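PDB 4L7T: NanU sialic acid binding protein from Bacteroides fragilis, which probably binds sialic acid with high affinity at the outer membrane as a member of the SusD family. Local coordinates for residues A[332-337]-A[428-433]. Residues are numbered along the deposited sequence; the frame is centred on the assembly and turned at random.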
loop_
_atom_site.group_PDB
_atom_site.type_symbol
_atom_site.label_atom_id
_atom_site.label_comp_id
_atom_site.label_asym_id
_atom_site.label_seq_id
_atom_site.Cartn_x
_atom_site.Cartn_y
_atom_site.Cartn_z
ATOM N N ALA A 332 -19.763 4.369 0.511
ATOM C CA ALA A 332 -18.579 4.255 -0.358
ATOM C C ALA A 332 -18.885 3.879 -1.780
ATOM O O ALA A 332 -18.047 4.222 -2.659
ATOM C CB ALA A 332 -17.580 3.292 0.203
ATOM N N PHE A 333 -19.936 3.063 -1.973
ATOM C CA PHE A 333 -20.112 2.403 -3.277
ATOM C C PHE A 333 -21.515 2.609 -3.810
ATOM O O PHE A 333 -22.470 2.486 -3.072
ATOM C CB PHE A 333 -19.820 0.884 -3.221
ATOM C CG PHE A 333 -18.444 0.551 -2.740
ATOM C CD1 PHE A 333 -17.356 0.518 -3.638
ATOM C CD2 PHE A 333 -18.215 0.270 -1.388
ATOM C CE1 PHE A 333 -16.049 0.204 -3.170
ATOM C CE2 PHE A 333 -16.933 -0.029 -0.935
ATOM C CZ PHE A 333 -15.855 -0.104 -1.822
ATOM N N ARG A 334 -21.608 2.865 -5.128
ATOM C CA ARG A 334 -22.916 2.827 -5.842
ATOM C C ARG A 334 -23.482 1.393 -5.941
ATOM O O ARG A 334 -22.733 0.419 -5.976
ATOM C CB ARG A 334 -22.741 3.416 -7.247
ATOM C CG ARG A 334 -22.174 4.794 -7.341
ATOM C CD ARG A 334 -22.930 5.915 -6.572
ATOM N NE ARG A 334 -24.365 5.895 -6.905
ATOM C CZ ARG A 334 -24.935 6.652 -7.843
ATOM N NH1 ARG A 334 -24.223 7.533 -8.561
ATOM N NH2 ARG A 334 -26.264 6.506 -8.060
ATOM N N ASP A 335 -24.818 1.200 -5.982
ATOM C CA ASP A 335 -25.345 -0.149 -6.150
ATOM C C ASP A 335 -24.800 -0.771 -7.408
ATOM O O ASP A 335 -24.611 -0.060 -8.435
ATOM C CB ASP A 335 -26.875 -0.091 -6.345
ATOM C CG ASP A 335 -27.600 0.299 -5.104
ATOM O OD1 ASP A 335 -26.985 0.469 -4.019
ATOM O OD2 ASP A 335 -28.832 0.455 -5.245
ATOM N N GLY A 336 -24.549 -2.081 -7.319
ATOM C CA GLY A 336 -23.964 -2.787 -8.457
ATOM C C GLY A 336 -22.453 -2.918 -8.449
ATOM O O GLY A 336 -21.912 -3.808 -9.117
ATOM N N ASP A 337 -21.765 -2.083 -7.651
ATOM C CA ASP A 337 -20.334 -2.203 -7.549
ATOM C C ASP A 337 -19.928 -3.463 -6.786
ATOM O O ASP A 337 -20.093 -3.554 -5.567
ATOM C CB ASP A 337 -19.775 -0.916 -6.865
ATOM C CG ASP A 337 -18.245 -0.714 -7.064
ATOM O OD1 ASP A 337 -17.483 -1.731 -7.198
ATOM O OD2 ASP A 337 -17.845 0.458 -7.009
ATOM N N ALA A 428 -25.139 5.892 -18.305
ATOM C CA ALA A 428 -25.557 7.261 -18.181
ATOM C C ALA A 428 -25.567 7.665 -16.701
ATOM O O ALA A 428 -25.573 8.845 -16.373
ATOM C CB ALA A 428 -26.985 7.404 -18.764
ATOM N N THR A 429 -25.540 6.690 -15.792
ATOM C CA THR A 429 -25.316 7.092 -14.378
ATOM C C THR A 429 -23.961 6.691 -13.707
ATOM O O THR A 429 -23.619 7.274 -12.680
ATOM C CB THR A 429 -26.430 6.596 -13.457
ATOM O OG1 THR A 429 -26.479 5.177 -13.521
ATOM C CG2 THR A 429 -27.836 7.260 -13.851
ATOM N N LEU A 430 -23.279 5.683 -14.255
ATOM C CA LEU A 430 -22.108 5.089 -13.588
ATOM C C LEU A 430 -20.807 5.403 -14.288
ATOM O O LEU A 430 -19.739 5.457 -13.636
ATOM C CB LEU A 430 -22.252 3.579 -13.444
ATOM C CG LEU A 430 -23.487 3.142 -12.659
ATOM C CD1 LEU A 430 -23.515 1.631 -12.623
ATOM C CD2 LEU A 430 -23.456 3.730 -11.212
ATOM N N ALA A 431 -20.849 5.586 -15.615
ATOM C CA ALA A 431 -19.613 5.865 -16.311
ATOM C C ALA A 431 -19.144 7.289 -16.099
ATOM O O ALA A 431 -19.980 8.231 -16.027
ATOM C CB ALA A 431 -19.806 5.531 -17.855
ATOM N N TYR A 432 -17.821 7.529 -16.038
ATOM C CA TYR A 432 -17.286 8.871 -15.953
ATOM C C TYR A 432 -17.631 9.651 -17.242
ATOM O O TYR A 432 -17.477 9.070 -18.344
ATOM C CB TYR A 432 -15.768 8.809 -15.755
ATOM C CG TYR A 432 -15.077 10.152 -15.714
ATOM C CD1 TYR A 432 -15.025 10.900 -14.496
ATOM C CD2 TYR A 432 -14.580 10.743 -16.886
ATOM C CE1 TYR A 432 -14.437 12.135 -14.439
ATOM C CE2 TYR A 432 -13.891 11.984 -16.835
ATOM C CZ TYR A 432 -13.895 12.710 -15.588
ATOM O OH TYR A 432 -13.245 13.920 -15.497
ATOM N N PRO A 433 -18.117 10.918 -17.118
ATOM C CA PRO A 433 -18.228 11.758 -15.914
ATOM C C PRO A 433 -19.648 11.944 -15.373
ATOM O O PRO A 433 -19.959 13.036 -14.846
ATOM C CB PRO A 433 -17.734 13.099 -16.395
ATOM C CG PRO A 433 -18.447 13.173 -17.853
ATOM C CD PRO A 433 -18.399 11.694 -18.357
HETATM O O HOH W 1 -25.097 8.943 -10.996
#
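R334 meets the last turn of helix 427-430 with both ends of its side chain, the aliphatic root resting on L430 and the guanidinium reaching the backbone carbonyl of T429 through a water. At the root, CB of R334 lies 4.0 Å from CD2 of L430. L430 has CG anti to its carbonyl carbon (chi1 -58°); chi2 puts CD1 anti to CA, and the second methyl, CD2, is the one turned against the arginine. Leucine suits this buried place because its branched end gives the methylenes of R334 a nonpolar surface.

Beyond CB the arginine bends at chi2 and chi3, so that the guanidinium comes back beside the helix end. NH1 stays 4.2 Å from T429 O, too far for a direct bond, and a water bridges the two. It lies in the guanidinium plane, at its edge, 2.9 Å from R334 NH1 and 2.8 Å from T429 O. The same NH1 forms a salt bridge with D435. Arginine therefore suits the place: its aliphatic root packs on L430 while its charged end holds both acid and water.

The backbone from R334 to D337 makes a type II beta turn, closed by D337 N bonding to R334 O (3.2 Å). G336 takes its third position with positive phi (94°), where a side chain would press on the carbonyl oxygen of D335, hence the glycine. R334 also touches Y418 of helix 407-418 and R462 of helix 452-463. The contact thus joins the loop between helices 328-331 and 339-343 to the C-terminal end of helix 427-430.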